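Local coordinates for cycloserine biosynthesis protein DcsG (Streptomyces lavendulae, PDB 6JIL) that catalyses the ATP- and magnesium-dependent cyclisation of O-ureido-D-serine to the antibiotic D-cycloserine, as a monomeric ligase of the ATP-grasp family, at residues R87-L95 and V135-Y143; I106-A117 and L166-P176. All coordinates share one frame; numbering follows the deposited sequence.

Following the chain from its N terminus, helix 83-89 ends in the loop that carries Lys92, and helix 94-100 leads on to strand 109-111. Helix 117-127 comes next, then strand 133-138, whose end returns to 87-95 and closes contact 1. Only afterwards, past strand 148-151 and helix 155-167, does strand 172-176 come back to 106-117 and close contact 2. The segments therefore alternate and the two loops cross. Strands 133-138 and 172-176 are neighbours in one antiparallel sheet, with 109-111 at its edge, and the contact centres lie about 10 Å apart. A 2.6 Å pair, Lys137 NZ to Gln175 OE1, joins them beside ADP, which both touch.

Contact 1: R87-L95 and V135-Y143; sequences RWALDKRYL and VVKPTDGCY. With ADP (adenosine-5'-diphosphate), chain G.
Lys92 and Lys137 meet through the middle of their side chains, CD to CD at 3.8 Å, and cross at about a right angle. Their amines separate to different parts of ADP. Lys92 NZ donates to the beta-phosphate oxygen O2B at 2.9 Å, its nearly straight chain bending only at the last torsion (chi4 57°). Lys137 NZ bonds both the alpha-phosphate O1A and the adenine N7, each at 3.0 Å, and also Gln175 OE1, so three acceptors fix its position. Two lysines beside a diphosphate would be expected to offset its negative charge. Two waters extend the grip on Lys92, both accepting from NZ.

The backbone sets the root of Lys92. Its N donates to Thr139 O at 2.6 Å, almost linearly (173°) though tilted from the carbonyl plane, and the CB and CG of Lys92 rest near the same oxygen. Beside it Asp91 and Thr139 run side by side, pointing the same way, with Asp91 OD2 3.0 Å from Thr139 OG1. Asp91 OD1 forms a salt bridge with Arg93 NH1 at the start of the turn into helix 94-100. Glu269, a magnesium ligand on strand 265-271, also touches the Lys92 side chain. Paired lysines on a loop and a strand, holding phosphates and adenine, are characteristic of the ATP-grasp nucleotide site.

Contact 2: I106-A117 and L166-P176; sequences IPTTVVAPGSDA and LANGSHVILQP. With ADP (adenosine-5'-diphosphate), chain G.
Pro113 lays its CD over the centre of the His171 ring, 3.5 Å from the centroid and 12° off the normal, a CH-pi contact. Val110 CG1 reaches the edge of that ring, near its plane, so a proline fills one face of the imidazole and a valine sits at its rim. Val111 fits between two leucines: CG1 faces the methyl fork of Leu166, crossing it at about a right angle, while CG2 meets Leu174 CD1 at 3.9 Å. On the sheet face opposite Val111 and Leu174, the one that carries Val110 and Ile173, Ile173 CG2 meets Thr108 CG2, anti to the threonine's backbone N, at 3.5 Å. The strands hold this register by paired backbone bonds, Thr109 with Leu174 and Val111 with Val172, with axes 4.5 Å apart at 150°.

Near the ligand, Ile106 CG2 packs on the flat amide of Gln175, whose NE2 donates to Thr108 OG1 at 2.8 Å, almost straight and in the amide plane. With NE2 held there, OE1 is left to accept from ADP N6, alongside its lysine partner. The N6 amine also donates to Pro176 O at 3.0 Å. The antiparallel edge pair thus ends in the adenine pocket of the ATP-grasp fold.

Contact 1: R87-L95 and V135-Y143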
loop_
_atom_site.group_PDB
_atom_site.type_symbol
_atom_site.label_atom_id
_atom_site.label_comp_id
_atom_site.label_asym_id
_atom_site.label_seq_id
_atom_site.Cartn_x
_atom_site.Cartn_y
_atom_site.Cartn_z
ATOM N N ARG A 87 -5.611 8.734 -6.156
ATOM C CA ARG A 87 -5.750 9.593 -4.981
ATOM C C ARG A 87 -6.233 8.810 -3.767
ATOM O O ARG A 87 -5.780 9.032 -2.643
ATOM C CB ARG A 87 -6.744 10.734 -5.240
ATOM C CG ARG A 87 -6.435 11.609 -6.437
ATOM C CD ARG A 87 -7.363 12.823 -6.490
ATOM N NE ARG A 87 -7.592 13.256 -7.868
ATOM C CZ ARG A 87 -8.562 12.788 -8.656
ATOM N NH1 ARG A 87 -9.411 11.871 -8.205
ATOM N NH2 ARG A 87 -8.674 13.223 -9.907
ATOM N N TRP A 88 -7.167 7.898 -4.012
ATOM C CA TRP A 88 -7.764 7.082 -2.962
ATOM C C TRP A 88 -6.797 6.031 -2.401
ATOM O O TRP A 88 -6.746 5.809 -1.187
ATOM C CB TRP A 88 -9.015 6.389 -3.513
ATOM C CG TRP A 88 -9.883 5.738 -2.474
ATOM C CD1 TRP A 88 -10.704 6.365 -1.585
ATOM C CD2 TRP A 88 -9.996 4.337 -2.202
ATOM N NE1 TRP A 88 -11.318 5.446 -0.777
ATOM C CE2 TRP A 88 -10.904 4.193 -1.131
ATOM C CE3 TRP A 88 -9.419 3.191 -2.757
ATOM C CZ2 TRP A 88 -11.250 2.946 -0.600
ATOM C CZ3 TRP A 88 -9.762 1.946 -2.227
ATOM C CH2 TRP A 88 -10.671 1.839 -1.157
ATOM N N ALA A 89 -6.024 5.408 -3.289
ATOM C CA ALA A 89 -5.091 4.356 -2.906
ATOM C C ALA A 89 -3.848 4.850 -2.199
ATOM O O ALA A 89 -3.213 4.093 -1.478
ATOM C CB ALA A 89 -4.692 3.534 -4.138
ATOM N N LEU A 90 -3.491 6.112 -2.403
ATOM C CA LEU A 90 -2.300 6.669 -1.764
ATOM C C LEU A 90 -2.568 7.354 -0.434
ATOM O O LEU A 90 -1.775 8.182 0.011
ATOM C CB LEU A 90 -1.597 7.651 -2.701
ATOM C CG LEU A 90 -0.685 7.015 -3.748
ATOM C CD1 LEU A 90 -1.484 6.063 -4.586
ATOM C CD2 LEU A 90 -0.046 8.092 -4.611
ATOM N N ASP A 91 -3.684 7.011 0.200
ATOM C CA ASP A 91 -4.043 7.593 1.494
ATOM C C ASP A 91 -4.762 6.543 2.329
ATOM O O ASP A 91 -5.883 6.150 2.012
ATOM C CB ASP A 91 -4.932 8.822 1.295
ATOM C CG ASP A 91 -5.301 9.503 2.607
ATOM O OD1 ASP A 91 -5.682 10.694 2.564
ATOM O OD2 ASP A 91 -5.228 8.858 3.675
ATOM N N LYS A 92 -4.109 6.098 3.398
ATOM C CA LYS A 92 -4.657 5.061 4.263
ATOM C C LYS A 92 -6.040 5.335 4.836
ATOM O O LYS A 92 -6.591 4.507 5.561
ATOM C CB LYS A 92 -3.670 4.740 5.385
ATOM C CG LYS A 92 -2.485 3.891 4.919
ATOM C CD LYS A 92 -1.503 3.638 6.058
ATOM C CE LYS A 92 -0.423 2.642 5.659
ATOM N NZ LYS A 92 0.326 3.090 4.453
ATOM N N ARG A 93 -6.605 6.491 4.511
ATOM C CA ARG A 93 -7.945 6.808 4.972
ATOM C C ARG A 93 -8.935 5.861 4.286
ATOM O O ARG A 93 -10.113 5.816 4.642
ATOM C CB ARG A 93 -8.285 8.266 4.663
ATOM C CG ARG A 93 -7.635 9.235 5.635
ATOM C CD ARG A 93 -7.396 10.581 5.006
ATOM N NE ARG A 93 -8.630 11.217 4.566
ATOM C CZ ARG A 93 -8.667 12.244 3.725
ATOM N NH1 ARG A 93 -7.533 12.736 3.241
ATOM N NH2 ARG A 93 -9.831 12.769 3.362
ATOM N N TYR A 94 -8.452 5.090 3.314
ATOM C CA TYR A 94 -9.320 4.139 2.628
ATOM C C TYR A 94 -9.760 3.040 3.605
ATOM O O TYR A 94 -10.718 2.311 3.343
ATOM C CB TYR A 94 -8.608 3.533 1.396
ATOM C CG TYR A 94 -7.295 2.833 1.701
ATOM C CD1 TYR A 94 -7.260 1.685 2.499
ATOM C CD2 TYR A 94 -6.085 3.354 1.251
ATOM C CE1 TYR A 94 -6.055 1.088 2.849
ATOM C CE2 TYR A 94 -4.870 2.761 1.598
ATOM C CZ TYR A 94 -4.862 1.634 2.401
ATOM O OH TYR A 94 -3.670 1.078 2.803
ATOM N N LEU A 95 -9.070 2.919 4.736
ATOM C CA LEU A 95 -9.434 1.902 5.728
ATOM C C LEU A 95 -10.833 2.132 6.305
ATOM O O LEU A 95 -11.479 1.191 6.758
ATOM C CB LEU A 95 -8.421 1.860 6.879
ATOM C CG LEU A 95 -7.022 1.310 6.584
ATOM C CD1 LEU A 95 -6.156 1.524 7.799
ATOM C CD2 LEU A 95 -7.085 -0.172 6.222
ATOM N N VAL A 135 0.187 2.649 17.499
ATOM C CA VAL A 135 1.099 3.026 16.438
ATOM C C VAL A 135 0.695 4.342 15.812
ATOM O O VAL A 135 -0.495 4.640 15.676
ATOM C CB VAL A 135 1.140 1.950 15.331
ATOM C CG1 VAL A 135 2.134 2.342 14.235
ATOM C CG2 VAL A 135 1.513 0.613 15.935
ATOM N N VAL A 136 1.701 5.131 15.445
ATOM C CA VAL A 136 1.484 6.406 14.789
ATOM C C VAL A 136 2.040 6.273 13.379
ATOM O O VAL A 136 3.126 5.738 13.176
ATOM C CB VAL A 136 2.223 7.565 15.499
ATOM C CG1 VAL A 136 2.178 8.826 14.615
ATOM C CG2 VAL A 136 1.583 7.837 16.865
ATOM N N LYS A 137 1.294 6.758 12.399
ATOM C CA LYS A 137 1.753 6.670 11.024
ATOM C C LYS A 137 0.985 7.647 10.149
ATOM O O LYS A 137 -0.180 7.943 10.415
ATOM C CB LYS A 137 1.531 5.254 10.485
ATOM C CG LYS A 137 0.079 4.982 10.125
ATOM C CD LYS A 137 -0.157 3.576 9.587
ATOM C CE LYS A 137 -0.146 2.531 10.687
ATOM N NZ LYS A 137 -0.584 1.195 10.184
ATOM N N PRO A 138 1.639 8.172 9.104
ATOM C CA PRO A 138 1.004 9.109 8.179
ATOM C C PRO A 138 0.081 8.293 7.280
ATOM O O PRO A 138 0.355 7.129 7.004
ATOM C CB PRO A 138 2.186 9.683 7.414
ATOM C CG PRO A 138 3.117 8.508 7.348
ATOM C CD PRO A 138 3.058 7.980 8.760
ATOM N N THR A 139 -1.015 8.887 6.828
ATOM C CA THR A 139 -1.927 8.157 5.957
ATOM C C THR A 139 -1.333 8.037 4.564
ATOM O O THR A 139 -1.723 7.160 3.784
ATOM C CB THR A 139 -3.260 8.868 5.821
ATOM O OG1 THR A 139 -3.047 10.137 5.196
ATOM C CG2 THR A 139 -3.896 9.059 7.179
ATOM N N ASP A 140 -0.400 8.933 4.249
ATOM C CA ASP A 140 0.238 8.932 2.938
ATOM C C ASP A 140 1.716 8.562 2.982
ATOM O O ASP A 140 2.589 9.417 2.814
ATOM C CB ASP A 140 0.043 10.289 2.240
ATOM C CG ASP A 140 0.587 11.466 3.043
ATOM O OD1 ASP A 140 0.629 12.583 2.481
ATOM O OD2 ASP A 140 0.962 11.300 4.223
ATOM N N GLY A 141 1.986 7.274 3.198
ATOM C CA GLY A 141 3.357 6.795 3.250
ATOM C C GLY A 141 3.488 5.357 2.782
ATOM O O GLY A 141 2.524 4.756 2.309
ATOM N N CYS A 142 4.696 4.815 2.905
ATOM C CA CYS A 142 4.992 3.434 2.530
ATOM C C CYS A 142 6.377 3.067 3.032
ATOM O O CYS A 142 7.123 3.917 3.530
ATOM C CB CYS A 142 4.948 3.240 1.005
ATOM S SG CYS A 142 6.301 4.024 0.055
ATOM N N TYR A 143 6.710 1.789 2.903
ATOM C CA TYR A 143 8.014 1.289 3.307
ATOM C C TYR A 143 8.384 1.687 4.738
ATOM O O TYR A 143 9.524 2.054 5.013
ATOM C CB TYR A 143 9.057 1.808 2.319
ATOM C CG TYR A 143 10.227 0.879 2.103
ATOM C CD1 TYR A 143 10.028 -0.438 1.693
ATOM C CD2 TYR A 143 11.537 1.320 2.292
ATOM C CE1 TYR A 143 11.112 -1.300 1.477
ATOM C CE2 TYR A 143 12.618 0.474 2.082
ATOM C CZ TYR A 143 12.399 -0.835 1.674
ATOM O OH TYR A 143 13.475 -1.668 1.469
HETATM P PB ADP G . 3.497 1.086 5.360
HETATM O O1B ADP G . 4.038 -0.427 5.216
HETATM O O2B ADP G . 2.683 1.462 4.124
HETATM O O3B ADP G . 4.710 2.034 5.484
HETATM P PA ADP G . 2.135 -0.114 7.426
HETATM O O1A ADP G . 0.729 -0.040 7.818
HETATM O O2A ADP G . 2.315 -1.391 6.496
HETATM O O3A ADP G . 2.530 1.275 6.664
HETATM O "O5'" ADP G . 3.023 -0.222 8.763
HETATM C "C5'" ADP G . 4.338 -0.669 8.431
HETATM C "C4'" ADP G . 4.721 -1.809 9.383
HETATM O "O4'" ADP G . 4.526 -1.396 10.754
HETATM C "C3'" ADP G . 3.846 -3.035 9.152
HETATM O "O3'" ADP G . 4.403 -3.906 8.175
HETATM C "C2'" ADP G . 3.761 -3.666 10.544
HETATM O "O2'" ADP G . 4.826 -4.594 10.772
HETATM C "C1'" ADP G . 3.828 -2.447 11.493
HETATM N N9 ADP G . 2.468 -2.003 11.910
HETATM C C8 ADP G . 1.794 -0.884 11.487
HETATM N N7 ADP G . 0.652 -0.776 12.100
HETATM C C5 ADP G . 0.505 -1.809 12.954
HETATM C C6 ADP G . -0.396 -2.101 14.014
HETATM N N6 ADP G . -1.538 -1.336 14.205
HETATM N N1 ADP G . -0.109 -3.124 14.842
HETATM C C2 ADP G . 0.993 -3.861 14.696
HETATM N N3 ADP G . 1.869 -3.621 13.723
HETATM C C4 ADP G . 1.672 -2.622 12.842
HETATM O O HOH W 1 -0.521 5.011 2.051
HETATM O O HOH W 2 1.527 5.173 5.913
#

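Contact 2: I106-A117 and L166-P176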
loop_
_atom_site.group_PDB
_atom_site.type_symbol
_atom_site.label_atom_id
_atom_site.label_comp_id
_atom_site.label_asym_id
_atom_site.label_seq_id
_atom_site.Cartn_x
_atom_site.Cartn_y
_atom_site.Cartn_z
ATOM N N ILE A 106 -8.067 -2.964 11.043
ATOM C CA ILE A 106 -7.487 -2.643 12.331
ATOM C C ILE A 106 -8.174 -1.376 12.812
ATOM O O ILE A 106 -8.309 -0.420 12.047
ATOM C CB ILE A 106 -5.969 -2.359 12.213
ATOM C CG1 ILE A 106 -5.213 -3.657 11.899
ATOM C CG2 ILE A 106 -5.456 -1.717 13.501
ATOM C CD1 ILE A 106 -3.703 -3.475 11.744
ATOM N N PRO A 107 -8.653 -1.366 14.068
ATOM C CA PRO A 107 -9.315 -0.168 14.592
ATOM C C PRO A 107 -8.417 1.017 14.232
ATOM O O PRO A 107 -7.270 1.090 14.674
ATOM C CB PRO A 107 -9.373 -0.448 16.091
ATOM C CG PRO A 107 -9.583 -1.937 16.123
ATOM C CD PRO A 107 -8.617 -2.440 15.078
ATOM N N THR A 108 -8.950 1.932 13.424
ATOM C CA THR A 108 -8.191 3.073 12.923
ATOM C C THR A 108 -8.793 4.445 13.198
ATOM O O THR A 108 -9.950 4.690 12.876
ATOM C CB THR A 108 -8.005 2.916 11.399
ATOM O OG1 THR A 108 -7.126 1.812 11.138
ATOM C CG2 THR A 108 -7.452 4.186 10.780
ATOM N N THR A 109 -7.988 5.339 13.772
ATOM C CA THR A 109 -8.418 6.708 14.082
ATOM C C THR A 109 -7.620 7.739 13.283
ATOM O O THR A 109 -6.406 7.854 13.444
ATOM C CB THR A 109 -8.244 7.019 15.580
ATOM O OG1 THR A 109 -9.206 6.274 16.329
ATOM C CG2 THR A 109 -8.430 8.510 15.850
ATOM N N VAL A 110 -8.314 8.496 12.437
ATOM C CA VAL A 110 -7.677 9.509 11.591
ATOM C C VAL A 110 -7.630 10.911 12.220
ATOM O O VAL A 110 -8.658 11.461 12.632
ATOM C CB VAL A 110 -8.400 9.593 10.235
ATOM C CG1 VAL A 110 -7.682 10.551 9.310
ATOM C CG2 VAL A 110 -8.485 8.208 9.616
ATOM N N VAL A 111 -6.424 11.476 12.291
ATOM C CA VAL A 111 -6.196 12.811 12.852
ATOM C C VAL A 111 -5.925 13.758 11.687
ATOM O O VAL A 111 -4.954 13.587 10.961
ATOM C CB VAL A 111 -4.958 12.823 13.779
ATOM C CG1 VAL A 111 -4.760 14.216 14.387
ATOM C CG2 VAL A 111 -5.106 11.765 14.864
ATOM N N ALA A 112 -6.769 14.765 11.516
ATOM C CA ALA A 112 -6.609 15.703 10.406
ATOM C C ALA A 112 -5.761 16.930 10.719
ATOM O O ALA A 112 -5.715 17.392 11.856
ATOM C CB ALA A 112 -7.982 16.147 9.911
ATOM N N PRO A 113 -5.075 17.475 9.699
ATOM C CA PRO A 113 -4.241 18.663 9.899
ATOM C C PRO A 113 -5.090 19.765 10.527
ATOM O O PRO A 113 -6.226 20.004 10.108
ATOM C CB PRO A 113 -3.806 19.017 8.485
ATOM C CG PRO A 113 -3.718 17.680 7.824
ATOM C CD PRO A 113 -4.981 17.000 8.305
ATOM N N GLY A 114 -4.540 20.428 11.535
ATOM C CA GLY A 114 -5.275 21.485 12.195
ATOM C C GLY A 114 -5.773 21.009 13.535
ATOM O O GLY A 114 -6.224 21.805 14.348
ATOM N N SER A 115 -5.693 19.703 13.767
ATOM C CA SER A 115 -6.136 19.120 15.032
ATOM C C SER A 115 -5.098 19.336 16.119
ATOM O O SER A 115 -3.925 19.602 15.840
ATOM C CB SER A 115 -6.364 17.613 14.889
ATOM O OG SER A 115 -7.385 17.313 13.956
ATOM N N ASP A 116 -5.544 19.214 17.360
ATOM C CA ASP A 116 -4.667 19.348 18.514
ATOM C C ASP A 116 -3.997 17.979 18.631
ATOM O O ASP A 116 -4.647 16.994 18.971
ATOM C CB ASP A 116 -5.511 19.644 19.758
ATOM C CG ASP A 116 -4.677 19.873 20.994
ATOM O OD1 ASP A 116 -3.798 19.038 21.295
ATOM O OD2 ASP A 116 -4.914 20.891 21.679
ATOM N N ALA A 117 -2.705 17.913 18.341
ATOM C CA ALA A 117 -1.988 16.641 18.388
ATOM C C ALA A 117 -2.126 15.859 19.697
ATOM O O ALA A 117 -2.547 14.694 19.685
ATOM C CB ALA A 117 -0.508 16.859 18.068
ATOM N N LEU A 166 1.418 16.377 10.944
ATOM C CA LEU A 166 0.362 17.317 10.606
ATOM C C LEU A 166 0.993 18.568 10.005
ATOM O O LEU A 166 0.467 19.148 9.053
ATOM C CB LEU A 166 -0.438 17.682 11.860
ATOM C CG LEU A 166 -1.112 16.508 12.579
ATOM C CD1 LEU A 166 -1.821 17.012 13.826
ATOM C CD2 LEU A 166 -2.097 15.816 11.637
ATOM N N ALA A 167 2.131 18.969 10.565
ATOM C CA ALA A 167 2.843 20.153 10.104
ATOM C C ALA A 167 3.185 20.054 8.627
ATOM O O ALA A 167 3.214 21.059 7.925
ATOM C CB ALA A 167 4.115 20.350 10.921
ATOM N N ASN A 168 3.457 18.841 8.160
ATOM C CA ASN A 168 3.789 18.627 6.759
ATOM C C ASN A 168 2.489 18.537 5.968
ATOM O O ASN A 168 2.498 18.316 4.762
ATOM C CB ASN A 168 4.620 17.344 6.607
ATOM C CG ASN A 168 4.982 17.039 5.160
ATOM O OD1 ASN A 168 5.300 17.942 4.381
ATOM N ND2 ASN A 168 4.953 15.758 4.797
ATOM N N GLY A 169 1.367 18.714 6.661
ATOM C CA GLY A 169 0.074 18.666 6.010
ATOM C C GLY A 169 -0.444 17.279 5.682
ATOM O O GLY A 169 -1.261 17.121 4.779
ATOM N N SER A 170 0.023 16.270 6.405
ATOM C CA SER A 170 -0.423 14.899 6.185
ATOM C C SER A 170 -1.454 14.539 7.251
ATOM O O SER A 170 -1.432 15.093 8.350
ATOM C CB SER A 170 0.748 13.913 6.318
ATOM O OG SER A 170 1.762 14.129 5.355
ATOM N N HIS A 171 -2.364 13.627 6.926
ATOM C CA HIS A 171 -3.337 13.169 7.909
ATOM C C HIS A 171 -2.584 12.079 8.666
ATOM O O HIS A 171 -1.711 11.427 8.105
ATOM C CB HIS A 171 -4.571 12.569 7.237
ATOM C CG HIS A 171 -5.614 13.575 6.873
ATOM N ND1 HIS A 171 -5.430 14.521 5.887
ATOM C CD2 HIS A 171 -6.861 13.780 7.363
ATOM C CE1 HIS A 171 -6.517 15.263 5.782
ATOM N NE2 HIS A 171 -7.402 14.835 6.666
ATOM N N VAL A 172 -2.909 11.881 9.935
ATOM C CA VAL A 172 -2.228 10.870 10.735
ATOM C C VAL A 172 -3.196 9.822 11.232
ATOM O O VAL A 172 -4.313 10.136 11.643
ATOM C CB VAL A 172 -1.522 11.508 11.954
ATOM C CG1 VAL A 172 -0.855 10.434 12.806
ATOM C CG2 VAL A 172 -0.493 12.524 11.476
ATOM N N ILE A 173 -2.767 8.569 11.186
ATOM C CA ILE A 173 -3.597 7.475 11.650
ATOM C C ILE A 173 -3.061 6.915 12.957
ATOM O O ILE A 173 -1.861 6.715 13.111
ATOM C CB ILE A 173 -3.687 6.344 10.587
ATOM C CG1 ILE A 173 -4.712 6.729 9.521
ATOM C CG2 ILE A 173 -4.089 5.028 11.232
ATOM C CD1 ILE A 173 -4.866 5.714 8.430
ATOM N N LEU A 174 -3.968 6.696 13.903
ATOM C CA LEU A 174 -3.627 6.130 15.202
ATOM C C LEU A 174 -4.293 4.763 15.263
ATOM O O LEU A 174 -5.489 4.645 15.003
ATOM C CB LEU A 174 -4.171 7.007 16.338
ATOM C CG LEU A 174 -3.686 8.457 16.430
ATOM C CD1 LEU A 174 -4.360 9.152 17.609
ATOM C CD2 LEU A 174 -2.180 8.485 16.592
ATOM N N GLN A 175 -3.524 3.727 15.581
ATOM C CA GLN A 175 -4.090 2.383 15.684
ATOM C C GLN A 175 -3.523 1.658 16.889
ATOM O O GLN A 175 -2.389 1.895 17.296
ATOM C CB GLN A 175 -3.760 1.519 14.456
ATOM C CG GLN A 175 -4.067 2.109 13.105
ATOM C CD GLN A 175 -3.617 1.200 11.971
ATOM O OE1 GLN A 175 -2.483 0.725 11.956
ATOM N NE2 GLN A 175 -4.504 0.962 11.014
ATOM N N PRO A 176 -4.319 0.768 17.487
ATOM C CA PRO A 176 -3.776 0.046 18.633
ATOM C C PRO A 176 -2.761 -0.928 18.046
ATOM O O PRO A 176 -2.914 -1.361 16.906
ATOM C CB PRO A 176 -4.994 -0.673 19.194
ATOM C CG PRO A 176 -5.844 -0.899 17.975
ATOM C CD PRO A 176 -5.736 0.432 17.271
HETATM P PB ADP G . 3.497 1.086 5.360
HETATM O O1B ADP G . 4.038 -0.427 5.216
HETATM O O2B ADP G . 2.683 1.462 4.124
HETATM O O3B ADP G . 4.710 2.034 5.484
HETATM P PA ADP G . 2.135 -0.114 7.426
HETATM O O1A ADP G . 0.729 -0.040 7.818
HETATM O O2A ADP G . 2.315 -1.391 6.496
HETATM O O3A ADP G . 2.530 1.275 6.664
HETATM O "O5'" ADP G . 3.023 -0.222 8.763
HETATM C "C5'" ADP G . 4.338 -0.669 8.431
HETATM C "C4'" ADP G . 4.721 -1.809 9.383
HETATM O "O4'" ADP G . 4.526 -1.396 10.754
HETATM C "C3'" ADP G . 3.846 -3.035 9.152
HETATM O "O3'" ADP G . 4.403 -3.906 8.175
HETATM C "C2'" ADP G . 3.761 -3.666 10.544
HETATM O "O2'" ADP G . 4.826 -4.594 10.772
HETATM C "C1'" ADP G . 3.828 -2.447 11.493
HETATM N N9 ADP G . 2.468 -2.003 11.910
HETATM C C8 ADP G . 1.794 -0.884 11.487
HETATM N N7 ADP G . 0.652 -0.776 12.100
HETATM C C5 ADP G . 0.505 -1.809 12.954
HETATM C C6 ADP G . -0.396 -2.101 14.014
HETATM N N6 ADP G . -1.538 -1.336 14.205
HETATM N N1 ADP G . -0.109 -3.124 14.842
HETATM C C2 ADP G . 0.993 -3.861 14.696
HETATM N N3 ADP G . 1.869 -3.621 13.723
HETATM C C4 ADP G . 1.672 -2.622 12.842
#